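Side-chain contacts in pesticidal crystal protein CRY4AA (Bacillus thuringiensis, PDB 2C9K), which kills mosquito larvae by binding to midgut epithelial cells of the insect and bringing about their colloid-osmotic lysis: residues T15-T20 against F243-V248; S124-P129 against D133-L138; I220-Y225 against Q280-S285; N300-A305 against G335-T340; F589-S592 against N597-V600. All blocks are in the same frame, centred on the assembly; numbering follows the deposited sequence.

Interaction 1 (T15-T20 against F243-V248); sequences TGFGFT and FPNYDV
Phe17 and Tyr246 both carry CG beside the backbone N and opposite the carbonyl carbon, with chi1 of -73° and -74°, and this brings their rings together. Phe17 points at the short 3-10 turn 243-246. Its ring goes in edge first and its CZ stands over the centre of the Tyr246 ring. The pair is T-shaped, with centroids 4.8 Å apart and planes at 64°. The closest carbons are Phe17 CZ and Tyr246 CE1, at 3.4 Å. Asn245 crosses Phe17 at about a right angle. Its CB lies over one face of the Phe17 ring as a CH-pi contact. Its amide plane stands nearly upright on that ring.

The contact lies in the N-terminal helical domain, the pore-forming bundle of the three-domain delta endotoxins. Phe17 is the first residue past helix 5-16, and the 3-10 turn follows helix 222-240. The chain just after the first helix of the bundle therefore meets the chain just after its last helix. Phe17 is also joined to Val255 by backbone hydrogen bonding.

All three touching residues are buried. The polar ends find partners away from Phe17. Tyr246 OH bonds to Asn148 ND2 of helix 140-164, and Asn245 OD1 makes a weak bond to Ser257 OG.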
# COMPACT_ATOMS: atom_id res chain seq x y z
N THR A 15 -12.50 -4.44 -1.14
CA THR A 15 -13.91 -4.65 -0.85
C THR A 15 -14.43 -5.89 -1.57
O THR A 15 -15.28 -6.60 -1.06
CB THR A 15 -14.73 -3.44 -1.32
OG1 THR A 15 -14.27 -2.26 -0.66
CG2 THR A 15 -16.20 -3.64 -1.04
N GLY A 16 -13.88 -6.15 -2.74
CA GLY A 16 -14.31 -7.28 -3.53
C GLY A 16 -14.06 -8.66 -2.99
O GLY A 16 -14.84 -9.57 -3.25
N PHE A 17 -12.96 -8.84 -2.25
CA PHE A 17 -12.65 -10.15 -1.70
C PHE A 17 -13.51 -10.50 -0.50
O PHE A 17 -13.27 -11.52 0.16
CB PHE A 17 -11.17 -10.22 -1.33
CG PHE A 17 -10.26 -10.32 -2.52
CD1 PHE A 17 -9.41 -9.28 -2.84
CD2 PHE A 17 -10.30 -11.44 -3.34
CE1 PHE A 17 -8.60 -9.36 -3.97
CE2 PHE A 17 -9.50 -11.52 -4.47
CZ PHE A 17 -8.65 -10.48 -4.79
N GLY A 18 -14.51 -9.67 -0.25
CA GLY A 18 -15.43 -9.85 0.87
C GLY A 18 -16.21 -11.15 0.89
O GLY A 18 -16.41 -11.73 1.96
N PHE A 19 -16.66 -11.64 -0.26
CA PHE A 19 -17.43 -12.89 -0.26
C PHE A 19 -16.80 -14.03 -1.07
O PHE A 19 -15.58 -14.20 -1.07
CB PHE A 19 -18.86 -12.63 -0.78
CG PHE A 19 -19.30 -11.20 -0.67
CD1 PHE A 19 -18.94 -10.26 -1.65
CD2 PHE A 19 -20.11 -10.79 0.39
CE1 PHE A 19 -19.39 -8.94 -1.58
CE2 PHE A 19 -20.57 -9.47 0.48
CZ PHE A 19 -20.20 -8.54 -0.51
N THR A 20 -17.64 -14.81 -1.73
CA THR A 20 -17.22 -15.95 -2.56
C THR A 20 -18.45 -16.47 -3.31
O THR A 20 -19.31 -17.12 -2.73
CB THR A 20 -16.61 -17.09 -1.71
OG1 THR A 20 -16.42 -18.26 -2.52
CG2 THR A 20 -17.51 -17.42 -0.54
N PHE A 243 -3.27 -9.53 -5.22
CA PHE A 243 -3.34 -10.63 -6.18
C PHE A 243 -3.42 -12.03 -5.57
O PHE A 243 -4.15 -12.89 -6.06
CB PHE A 243 -2.14 -10.56 -7.13
CG PHE A 243 -2.25 -9.49 -8.20
CD1 PHE A 243 -1.14 -9.16 -8.99
CD2 PHE A 243 -3.46 -8.84 -8.44
CE1 PHE A 243 -1.24 -8.21 -9.99
CE2 PHE A 243 -3.56 -7.89 -9.45
CZ PHE A 243 -2.46 -7.58 -10.23
N PRO A 244 -2.69 -12.26 -4.47
CA PRO A 244 -2.73 -13.58 -3.84
C PRO A 244 -4.12 -13.96 -3.38
O PRO A 244 -4.41 -15.13 -3.18
CB PRO A 244 -1.75 -13.44 -2.67
CG PRO A 244 -0.78 -12.42 -3.18
CD PRO A 244 -1.70 -11.40 -3.80
N ASN A 245 -4.97 -12.97 -3.20
CA ASN A 245 -6.34 -13.23 -2.76
C ASN A 245 -7.12 -13.90 -3.88
O ASN A 245 -8.14 -14.53 -3.64
CB ASN A 245 -7.03 -11.92 -2.36
CG ASN A 245 -6.32 -11.21 -1.21
OD1 ASN A 245 -6.74 -10.13 -0.80
ND2 ASN A 245 -5.25 -11.81 -0.69
N TYR A 246 -6.63 -13.74 -5.11
CA TYR A 246 -7.30 -14.34 -6.26
C TYR A 246 -7.07 -15.85 -6.30
O TYR A 246 -7.69 -16.54 -7.09
CB TYR A 246 -6.81 -13.72 -7.57
CG TYR A 246 -7.32 -12.32 -7.84
CD1 TYR A 246 -8.69 -12.05 -7.91
CD2 TYR A 246 -6.44 -11.25 -8.02
CE1 TYR A 246 -9.17 -10.76 -8.16
CE2 TYR A 246 -6.91 -9.96 -8.28
CZ TYR A 246 -8.28 -9.72 -8.34
OH TYR A 246 -8.73 -8.44 -8.55
N ASP A 247 -6.18 -16.35 -5.44
CA ASP A 247 -5.88 -17.78 -5.40
C ASP A 247 -7.01 -18.53 -4.72
O ASP A 247 -6.97 -18.78 -3.52
CB ASP A 247 -4.56 -18.04 -4.66
CG ASP A 247 -4.17 -19.53 -4.63
OD1 ASP A 247 -2.96 -19.83 -4.63
OD2 ASP A 247 -5.07 -20.40 -4.60
N VAL A 248 -8.02 -18.87 -5.50
CA VAL A 248 -9.18 -19.58 -5.00
C VAL A 248 -8.80 -20.77 -4.14
O VAL A 248 -9.56 -21.20 -3.27
CB VAL A 248 -10.05 -20.07 -6.16
CG1 VAL A 248 -11.19 -20.91 -5.63
CG2 VAL A 248 -10.54 -18.89 -6.96

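Interaction 2 (S124-P129 against D133-L138)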
# COMPACT_ATOMS: atom_id res chain seq x y z
N SER A 124 5.41 -3.98 -27.97
CA SER A 124 5.28 -2.86 -28.90
C SER A 124 6.12 -1.68 -28.40
O SER A 124 5.64 -0.56 -28.29
CB SER A 124 3.81 -2.43 -29.02
OG SER A 124 3.04 -3.47 -29.60
N CYS A 125 7.39 -1.96 -28.12
CA CYS A 125 8.30 -0.95 -27.60
C CYS A 125 9.35 -0.49 -28.62
O CYS A 125 9.54 -1.12 -29.66
CB CYS A 125 9.01 -1.48 -26.35
SG CYS A 125 10.20 -2.81 -26.67
N PRO A 126 10.04 0.62 -28.34
CA PRO A 126 11.07 1.13 -29.24
C PRO A 126 12.16 0.07 -29.45
O PRO A 126 12.42 -0.74 -28.56
CB PRO A 126 11.58 2.36 -28.51
CG PRO A 126 10.36 2.86 -27.83
CD PRO A 126 9.78 1.59 -27.26
N PRO A 127 12.81 0.07 -30.62
CA PRO A 127 13.87 -0.90 -30.93
C PRO A 127 14.94 -0.96 -29.85
O PRO A 127 15.16 -2.01 -29.24
CB PRO A 127 14.41 -0.39 -32.26
CG PRO A 127 13.19 0.20 -32.91
CD PRO A 127 12.59 0.98 -31.77
N ASN A 128 15.61 0.17 -29.63
CA ASN A 128 16.67 0.31 -28.63
C ASN A 128 16.33 -0.40 -27.31
O ASN A 128 15.31 -0.11 -26.68
CB ASN A 128 16.93 1.81 -28.39
CG ASN A 128 18.21 2.09 -27.62
OD1 ASN A 128 18.62 3.25 -27.48
ND2 ASN A 128 18.85 1.04 -27.11
N PRO A 129 17.19 -1.34 -26.87
CA PRO A 129 17.00 -2.10 -25.63
C PRO A 129 16.49 -1.30 -24.44
O PRO A 129 15.33 -1.41 -24.05
CB PRO A 129 18.38 -2.69 -25.38
CG PRO A 129 18.85 -2.98 -26.76
CD PRO A 129 18.45 -1.72 -27.52
N ASP A 133 12.97 -0.62 -22.10
CA ASP A 133 12.77 -0.77 -20.66
C ASP A 133 12.03 0.45 -20.13
O ASP A 133 11.18 0.33 -19.26
CB ASP A 133 14.12 -0.90 -19.94
CG ASP A 133 14.67 -2.31 -20.01
OD1 ASP A 133 14.13 -3.20 -19.32
OD2 ASP A 133 15.65 -2.52 -20.75
N TYR A 134 12.36 1.61 -20.68
CA TYR A 134 11.72 2.85 -20.27
C TYR A 134 10.27 2.88 -20.70
O TYR A 134 9.41 3.39 -19.98
CB TYR A 134 12.47 4.05 -20.85
CG TYR A 134 11.80 5.38 -20.59
CD1 TYR A 134 11.56 5.81 -19.28
CD2 TYR A 134 11.38 6.19 -21.63
CE1 TYR A 134 10.92 7.02 -19.03
CE2 TYR A 134 10.74 7.40 -21.39
CZ TYR A 134 10.52 7.81 -20.10
OH TYR A 134 9.89 9.01 -19.86
N TYR A 135 9.99 2.34 -21.89
CA TYR A 135 8.63 2.29 -22.41
C TYR A 135 7.74 1.37 -21.58
O TYR A 135 6.55 1.65 -21.40
CB TYR A 135 8.62 1.81 -23.87
CG TYR A 135 7.28 1.27 -24.32
CD1 TYR A 135 6.26 2.12 -24.75
CD2 TYR A 135 7.00 -0.10 -24.27
CE1 TYR A 135 5.00 1.62 -25.10
CE2 TYR A 135 5.76 -0.61 -24.62
CZ TYR A 135 4.76 0.25 -25.03
OH TYR A 135 3.54 -0.26 -25.38
N ASN A 136 8.30 0.27 -21.09
CA ASN A 136 7.51 -0.66 -20.30
C ASN A 136 7.28 -0.24 -18.87
O ASN A 136 6.29 -0.62 -18.27
CB ASN A 136 8.13 -2.05 -20.35
CG ASN A 136 7.70 -2.82 -21.58
OD1 ASN A 136 6.52 -3.17 -21.73
ND2 ASN A 136 8.64 -3.07 -22.48
N ILE A 137 8.19 0.54 -18.30
CA ILE A 137 7.97 1.00 -16.94
C ILE A 137 6.97 2.15 -17.06
O ILE A 137 6.23 2.46 -16.12
CB ILE A 137 9.25 1.53 -16.27
CG1 ILE A 137 9.58 2.91 -16.82
CG2 ILE A 137 10.40 0.59 -16.51
CD1 ILE A 137 10.38 3.71 -15.86
N LEU A 138 6.97 2.79 -18.22
CA LEU A 138 6.10 3.92 -18.50
C LEU A 138 4.68 3.43 -18.79
O LEU A 138 3.73 4.21 -18.75
CB LEU A 138 6.65 4.69 -19.71
CG LEU A 138 6.45 6.21 -19.72
CD1 LEU A 138 7.11 6.80 -18.48
CD2 LEU A 138 7.05 6.82 -20.98
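Cys125 and Ser124 lie over one face of the Tyr135 ring, where the chain links helix 103-123 to helix 129-137 of the N-terminal helical bundle. This is a helix-loop-helix connection, and Tyr135 reaches from the second helix back to the loop. Its CB points at the loop. Its CG is turned away from the backbone N (chi1 159°), and the ring runs alongside residues 124 and 125.

Cys125 CA sits over the ring in a CH-pi contact, 4.1 Å from the Tyr135 centroid. Cys125 CB is nearest to Tyr135 CD2, at 3.2 Å. Towards the phenol end the carbonyl of Ser124 takes over. Ser124 O stands 3.4 Å above the plane of the Tyr135 ring, offset to its rim. Pro126 comes in crosswise at the other end, with its CD 3.6 Å from Tyr135 CB. The hydroxyl of Tyr135 is satisfied elsewhere, by Leu121 O in the preceding helix.

The sulfur of Cys125 forms the disulfide with Cys132, which ties the loop covalently to the first part of helix 129-137. Asn136 ND2 bonds to Cys132 O and also to Val122 O. Asp133 OD1 makes a salt bridge to Lys203 of helix 183-208.

In the first turn of helix 129-137, Asp133 N donates to Pro129 O over 3.2 Å.

Interaction 3 (I220-Y225 against Q280-S285); sequences INWNTY and QYQEDS
Trp222 and Gln282 come closest in the backbone, with CA atoms 7.2 Å apart, where the first turn of helix 222-240 faces helix 279-286. Trp222 is the main side chain. CG lies opposite its backbone N (chi1 177°), which sends the indole towards the other helix.

Gln282 CB rests over one face of the indole as a CH-pi contact, 4.1 Å from the centroid of the five-membered ring of Trp222. At the ring edge, Trp222 NE1 donates to Glu283 OE1 over 2.7 Å. The bond is almost straight, at 177°, and the oxygen lies in the indole plane. The Glu283 chain bends at chi2 to bring its carboxylate there, turned 64° from the ring.

The segments belong to the N-terminal helical domain and to the middle domain of the toxin, so the contact is part of their interface. Asn221 is the N-cap of helix 222-240, and its OD1 accepts from Thr224 N at 3.0 Å. Phe279 also meets the Trp222 ring.

Glu283 OE2 makes a salt bridge to Arg229, further along helix 222-240. One carboxylate thus joins an indole N-H and a guanidinium of the same helix, which probably favours its charged form.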
# COMPACT_ATOMS: atom_id res chain seq x y z
N ILE A 220 21.56 12.79 -8.16
CA ILE A 220 20.43 11.90 -8.38
C ILE A 220 19.31 12.70 -7.76
O ILE A 220 19.52 13.37 -6.75
CB ILE A 220 20.58 10.59 -7.58
CG1 ILE A 220 21.86 9.87 -7.99
CG2 ILE A 220 19.36 9.70 -7.80
CD1 ILE A 220 21.91 9.48 -9.46
N ASN A 221 18.12 12.66 -8.35
CA ASN A 221 17.00 13.42 -7.80
C ASN A 221 16.09 12.59 -6.90
O ASN A 221 15.23 11.83 -7.38
CB ASN A 221 16.16 14.04 -8.91
CG ASN A 221 15.16 15.04 -8.38
OD1 ASN A 221 14.49 14.79 -7.39
ND2 ASN A 221 15.07 16.19 -9.04
N TRP A 222 16.26 12.75 -5.58
CA TRP A 222 15.47 12.02 -4.59
C TRP A 222 13.96 12.28 -4.64
O TRP A 222 13.17 11.35 -4.43
CB TRP A 222 15.98 12.35 -3.18
CG TRP A 222 15.18 11.70 -2.11
CD1 TRP A 222 15.33 10.45 -1.60
CD2 TRP A 222 14.05 12.26 -1.45
NE1 TRP A 222 14.36 10.18 -0.68
CE2 TRP A 222 13.55 11.28 -0.56
CE3 TRP A 222 13.39 13.50 -1.53
CZ2 TRP A 222 12.44 11.50 0.24
CZ3 TRP A 222 12.28 13.71 -0.73
CH2 TRP A 222 11.82 12.71 0.14
N ASN A 223 13.55 13.52 -4.90
CA ASN A 223 12.12 13.83 -4.94
C ASN A 223 11.45 13.10 -6.10
O ASN A 223 10.29 12.68 -6.02
CB ASN A 223 11.89 15.34 -5.10
CG ASN A 223 10.45 15.74 -4.78
OD1 ASN A 223 10.04 16.86 -5.04
ND2 ASN A 223 9.69 14.81 -4.22
N THR A 224 12.19 12.95 -7.19
CA THR A 224 11.67 12.26 -8.36
C THR A 224 11.52 10.78 -8.01
O THR A 224 10.55 10.14 -8.37
CB THR A 224 12.63 12.44 -9.55
OG1 THR A 224 12.68 13.82 -9.91
CG2 THR A 224 12.17 11.60 -10.74
N TYR A 225 12.50 10.28 -7.29
CA TYR A 225 12.53 8.90 -6.86
C TYR A 225 11.32 8.67 -5.96
O TYR A 225 10.58 7.70 -6.11
CB TYR A 225 13.83 8.64 -6.08
CG TYR A 225 14.00 7.23 -5.59
CD1 TYR A 225 14.72 6.29 -6.34
CD2 TYR A 225 13.42 6.81 -4.40
CE1 TYR A 225 14.85 4.98 -5.91
CE2 TYR A 225 13.54 5.50 -3.97
CZ TYR A 225 14.26 4.59 -4.72
OH TYR A 225 14.39 3.31 -4.26
N GLN A 280 20.98 8.66 -0.54
CA GLN A 280 20.71 7.89 0.66
C GLN A 280 20.61 8.74 1.91
O GLN A 280 19.92 8.36 2.86
CB GLN A 280 21.79 6.82 0.86
CG GLN A 280 21.45 5.82 1.94
CD GLN A 280 20.16 5.08 1.65
OE1 GLN A 280 19.97 4.55 0.56
NE2 GLN A 280 19.26 5.05 2.63
N TYR A 281 21.28 9.88 1.91
CA TYR A 281 21.24 10.76 3.07
C TYR A 281 19.84 11.35 3.23
O TYR A 281 19.30 11.39 4.34
CB TYR A 281 22.25 11.88 2.90
CG TYR A 281 22.19 12.88 4.01
CD1 TYR A 281 22.63 12.55 5.29
CD2 TYR A 281 21.65 14.14 3.80
CE1 TYR A 281 22.54 13.47 6.33
CE2 TYR A 281 21.56 15.07 4.82
CZ TYR A 281 22.01 14.73 6.08
OH TYR A 281 21.93 15.66 7.09
N GLN A 282 19.28 11.83 2.13
CA GLN A 282 17.93 12.39 2.13
C GLN A 282 16.94 11.29 2.50
O GLN A 282 16.03 11.49 3.31
CB GLN A 282 17.59 12.96 0.75
CG GLN A 282 18.33 14.23 0.44
CD GLN A 282 18.31 14.58 -1.03
OE1 GLN A 282 19.22 14.22 -1.77
NE2 GLN A 282 17.26 15.26 -1.46
N GLU A 283 17.11 10.12 1.89
CA GLU A 283 16.24 8.98 2.16
C GLU A 283 16.23 8.65 3.65
O GLU A 283 15.18 8.50 4.27
CB GLU A 283 16.71 7.75 1.39
CG GLU A 283 15.84 6.53 1.60
CD GLU A 283 14.49 6.66 0.95
OE1 GLU A 283 14.08 7.80 0.64
OE2 GLU A 283 13.82 5.62 0.77
N ASP A 284 17.42 8.54 4.23
CA ASP A 284 17.54 8.23 5.65
C ASP A 284 16.82 9.24 6.52
O ASP A 284 16.13 8.86 7.46
CB ASP A 284 19.00 8.18 6.08
CG ASP A 284 19.71 6.94 5.61
OD1 ASP A 284 19.03 6.02 5.11
OD2 ASP A 284 20.96 6.89 5.75
N SER A 285 16.98 10.52 6.21
CA SER A 285 16.36 11.54 7.05
C SER A 285 14.96 12.01 6.70
O SER A 285 14.38 12.77 7.46
CB SER A 285 17.29 12.75 7.18
OG SER A 285 17.53 13.34 5.92

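Interaction 4 (N300-A305 against G335-T340); sequences NFYEKA and GNHNVT
Tyr302 and His337 meet ring to ring, obliquely, at one end of a four-stranded antiparallel sheet of Greek-key order in the middle domain, the beta prism of the three-domain toxins. Tyr302 is on strand 294-303, an inner strand. His337 is in the loop that leads from edge strand 329-335 to edge strand 342-347.

The Tyr302 side chain can be followed outwards. CB points to the loop and only brushes His337 CD2. CG, set beside the backbone N (chi1 -68°), lies 3.7 Å from the same His337 CD2. CD1 also has His337 CD2 as its nearest partner. Along the other side of the ring, CD2 and CE2 pass close to the imidazole nitrogen, and Tyr302 CE2 is 3.3 Å from His337 NE2. CZ remains near that nitrogen. At the tip, Tyr302 OH is nearest to His337 CE1, at 4.0 Å.

His337 NE2 therefore stands over one face of the phenol ring, shifted towards its rim. The planes are 33° apart and the centroids 3.9 Å, an oblique pairing. The imidazole reaches this place because its CG lies opposite the backbone N (chi1 -176°).

Beyond the rings the contact is looser. Lys304 CG passes Asn338 ND2, and that amide nitrogen is hydrogen-bonded to Thr314 OG1 of the neighbouring strand 313-322. Backbone bonds from Tyr302 to Thr314 and Ser315 hold it against that strand too. This is a surface contact. At its outer end the methyl carbon Ala305 CB lies 3.2 Å from the carbonyl oxygen Thr340 O.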
# COMPACT_ATOMS: atom_id res chain seq x y z
N ASN A 300 2.91 17.85 17.42
CA ASN A 300 3.36 18.88 18.35
C ASN A 300 4.36 19.85 17.72
O ASN A 300 5.53 19.51 17.56
CB ASN A 300 3.97 18.20 19.57
CG ASN A 300 3.07 17.12 20.14
OD1 ASN A 300 2.17 17.40 20.93
ND2 ASN A 300 3.30 15.88 19.72
N PHE A 301 3.89 21.04 17.38
CA PHE A 301 4.72 22.07 16.76
C PHE A 301 5.01 23.24 17.70
O PHE A 301 4.09 23.85 18.24
CB PHE A 301 4.05 22.63 15.50
CG PHE A 301 4.08 21.69 14.33
CD1 PHE A 301 3.32 20.53 14.34
CD2 PHE A 301 4.87 21.98 13.23
CE1 PHE A 301 3.35 19.65 13.25
CE2 PHE A 301 4.91 21.11 12.13
CZ PHE A 301 4.15 19.94 12.14
N TYR A 302 6.29 23.54 17.90
CA TYR A 302 6.68 24.66 18.76
C TYR A 302 6.72 25.96 17.95
O TYR A 302 7.24 25.98 16.83
CB TYR A 302 8.07 24.43 19.36
CG TYR A 302 8.17 23.32 20.36
CD1 TYR A 302 8.52 22.03 19.96
CD2 TYR A 302 7.97 23.55 21.72
CE1 TYR A 302 8.67 21.00 20.90
CE2 TYR A 302 8.12 22.54 22.66
CZ TYR A 302 8.47 21.27 22.24
OH TYR A 302 8.61 20.27 23.17
N GLU A 303 6.19 27.03 18.53
CA GLU A 303 6.20 28.34 17.87
C GLU A 303 7.15 29.24 18.64
O GLU A 303 7.59 28.89 19.74
CB GLU A 303 4.80 28.95 17.90
CG GLU A 303 4.23 29.03 19.31
CD GLU A 303 2.97 29.86 19.38
OE1 GLU A 303 2.00 29.53 18.67
OE2 GLU A 303 2.95 30.83 20.16
N LYS A 304 7.47 30.40 18.08
CA LYS A 304 8.38 31.32 18.75
C LYS A 304 7.65 32.13 19.83
O LYS A 304 6.47 32.45 19.68
CB LYS A 304 9.03 32.26 17.73
CG LYS A 304 10.06 31.56 16.85
CD LYS A 304 10.76 32.51 15.89
CE LYS A 304 9.81 33.01 14.82
NZ LYS A 304 10.52 33.89 13.84
N ALA A 305 8.37 32.45 20.90
CA ALA A 305 7.81 33.22 22.01
C ALA A 305 7.27 34.58 21.59
O ALA A 305 6.34 35.11 22.21
CB ALA A 305 8.85 33.41 23.09
N GLY A 335 13.63 19.94 13.40
CA GLY A 335 13.69 21.40 13.43
C GLY A 335 14.75 21.95 14.37
O GLY A 335 15.65 21.24 14.81
N ASN A 336 14.66 23.24 14.67
CA ASN A 336 15.62 23.88 15.56
C ASN A 336 14.89 24.40 16.78
O ASN A 336 14.60 25.59 16.88
CB ASN A 336 16.31 25.02 14.83
CG ASN A 336 17.46 25.59 15.62
OD1 ASN A 336 18.15 26.50 15.16
ND2 ASN A 336 17.69 25.05 16.81
N HIS A 337 14.60 23.50 17.71
CA HIS A 337 13.87 23.82 18.94
C HIS A 337 14.56 24.80 19.89
O HIS A 337 15.56 24.46 20.51
CB HIS A 337 13.56 22.53 19.70
CG HIS A 337 12.73 22.74 20.93
ND1 HIS A 337 12.86 21.96 22.06
CD2 HIS A 337 11.74 23.63 21.20
CE1 HIS A 337 11.99 22.36 22.97
NE2 HIS A 337 11.30 23.37 22.47
N ASN A 338 14.01 26.00 20.01
CA ASN A 338 14.56 26.98 20.93
C ASN A 338 14.18 26.43 22.30
O ASN A 338 13.52 25.40 22.39
CB ASN A 338 13.91 28.36 20.76
CG ASN A 338 13.40 28.60 19.34
OD1 ASN A 338 14.17 28.65 18.37
ND2 ASN A 338 12.08 28.77 19.22
N VAL A 339 14.58 27.10 23.37
CA VAL A 339 14.25 26.63 24.72
C VAL A 339 13.14 27.47 25.33
O VAL A 339 12.60 27.14 26.39
CB VAL A 339 15.48 26.68 25.65
CG1 VAL A 339 15.18 25.96 26.95
CG2 VAL A 339 16.69 26.07 24.94
N THR A 340 12.79 28.56 24.65
CA THR A 340 11.75 29.47 25.12
C THR A 340 10.55 29.53 24.18
O THR A 340 9.85 30.54 24.14
CB THR A 340 12.30 30.90 25.26
OG1 THR A 340 12.68 31.40 23.97
CG2 THR A 340 13.51 30.92 26.20

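Interaction 5 (F589-S592 against N597-V600)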
# COMPACT_ATOMS: atom_id res chain seq x y z
N PHE A 589 4.26 -14.85 19.75
CA PHE A 589 5.04 -15.75 18.91
C PHE A 589 6.46 -15.88 19.44
O PHE A 589 7.13 -14.87 19.71
CB PHE A 589 5.10 -15.24 17.46
CG PHE A 589 3.82 -15.40 16.69
CD1 PHE A 589 2.82 -14.45 16.77
CD2 PHE A 589 3.61 -16.54 15.92
CE1 PHE A 589 1.62 -14.62 16.08
CE2 PHE A 589 2.41 -16.72 15.23
CZ PHE A 589 1.41 -15.75 15.32
N ASN A 590 6.93 -17.11 19.58
CA ASN A 590 8.29 -17.39 20.04
C ASN A 590 8.99 -18.34 19.09
O ASN A 590 8.35 -19.18 18.45
CB ASN A 590 8.29 -18.02 21.43
CG ASN A 590 8.36 -17.01 22.54
OD1 ASN A 590 7.39 -16.79 23.26
ND2 ASN A 590 9.52 -16.37 22.69
N ARG A 591 10.30 -18.19 18.99
CA ARG A 591 11.11 -19.07 18.16
C ARG A 591 12.00 -19.83 19.13
O ARG A 591 12.71 -19.23 19.93
CB ARG A 591 11.96 -18.26 17.18
CG ARG A 591 12.83 -19.13 16.33
CD ARG A 591 13.34 -18.43 15.10
NE ARG A 591 14.25 -19.32 14.39
CZ ARG A 591 14.90 -18.98 13.29
NH1 ARG A 591 14.74 -17.78 12.77
NH2 ARG A 591 15.72 -19.86 12.72
N SER A 592 11.97 -21.16 19.08
CA SER A 592 12.76 -21.96 20.01
C SER A 592 13.94 -22.70 19.41
O SER A 592 14.86 -23.09 20.14
CB SER A 592 11.85 -22.95 20.72
OG SER A 592 11.16 -23.74 19.77
N ASN A 597 21.14 -19.17 12.07
CA ASN A 597 21.41 -18.75 10.70
C ASN A 597 20.23 -18.94 9.75
O ASN A 597 20.23 -18.41 8.64
CB ASN A 597 22.64 -19.47 10.15
CG ASN A 597 23.94 -18.89 10.70
OD1 ASN A 597 24.02 -17.69 11.00
ND2 ASN A 597 24.96 -19.74 10.83
N THR A 598 19.21 -19.69 10.18
CA THR A 598 18.04 -19.88 9.34
C THR A 598 17.11 -18.68 9.48
O THR A 598 16.42 -18.54 10.48
CB THR A 598 17.28 -21.16 9.71
OG1 THR A 598 18.13 -22.29 9.51
CG2 THR A 598 16.05 -21.33 8.83
N THR A 599 17.12 -17.82 8.47
CA THR A 599 16.29 -16.62 8.44
C THR A 599 14.83 -16.94 8.15
O THR A 599 14.53 -17.69 7.22
CB THR A 599 16.76 -15.62 7.36
OG1 THR A 599 18.06 -15.11 7.69
CG2 THR A 599 15.78 -14.47 7.22
N VAL A 600 13.94 -16.37 8.94
CA VAL A 600 12.50 -16.57 8.76
C VAL A 600 11.84 -15.19 8.65
O VAL A 600 12.02 -14.34 9.52
CB VAL A 600 11.88 -17.33 9.95
CG1 VAL A 600 10.36 -17.44 9.78
CG2 VAL A 600 12.49 -18.72 10.06
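Thr598 O is gripped by both terminal nitrogens of Arg591. Arg591 NH2 donates to Thr598 O over 2.7 Å, and Arg591 NH1 donates to the same oxygen over 2.9 Å. The guanidinium meets it end-on, and the oxygen lies close to the guanidinium plane. The two bonds differ in direction. The one from NH2 uses a lone pair of the carbonyl oxygen in the carbonyl plane. The one from NH1 runs nearly along the C=O axis. Neither is straight: the N-H...O angles are 150° for NH2 and 136° for NH1, as expected when two donors share one atom.

Arg591 gets there by full extension. Its CG lies opposite the backbone N (chi1 179°), and the chain stays stretched out to NE. Val600 lies over one face of the guanidinium, with its CG2 3.6 Å from Arg591 NH1. The Thr598 side chain comes across the end of the group, where Thr598 CB is 3.6 Å from Arg591 NH2. Its hydroxyl OG1 is bonded to Thr533 O.

The contact spans the loop between strands 584-591 and 600-609 of the C-terminal domain, the beta sandwich of the delta endotoxins. The two strands belong to different sheets, so the arginine bridges the passage from one to the other.

Arg591 NE makes a salt bridge to Asp593 in the same loop, and NH1 also bonds to Phe502 O. The guanidinium is thus fixed along several of its N-H directions. Its charge is probably balanced mainly by Asp593, with the carbonyl oxygens adding polar support.

Overall arrangement
The five contacts sample all three domains of the toxin. Interactions 1 and 2 both lie in the helical domain, with interaction 2 nested in the chain loop that interaction 1 closes. Interaction 3 joins that domain to the middle one. Interaction 4 is about 27 Å from it, centre to centre. Interaction 5 belongs to the C-terminal domain. Interactions 1, 3 and 5 are buried, interaction 2 partly so, and interaction 4 lies at the surface. Aromatic packing carries interactions 1 and 4 without a hydrogen bond across. Charged side chains donate or accept in interactions 3 and 5, while interaction 2 has one backbone hydrogen bond and holds one half of a disulfide.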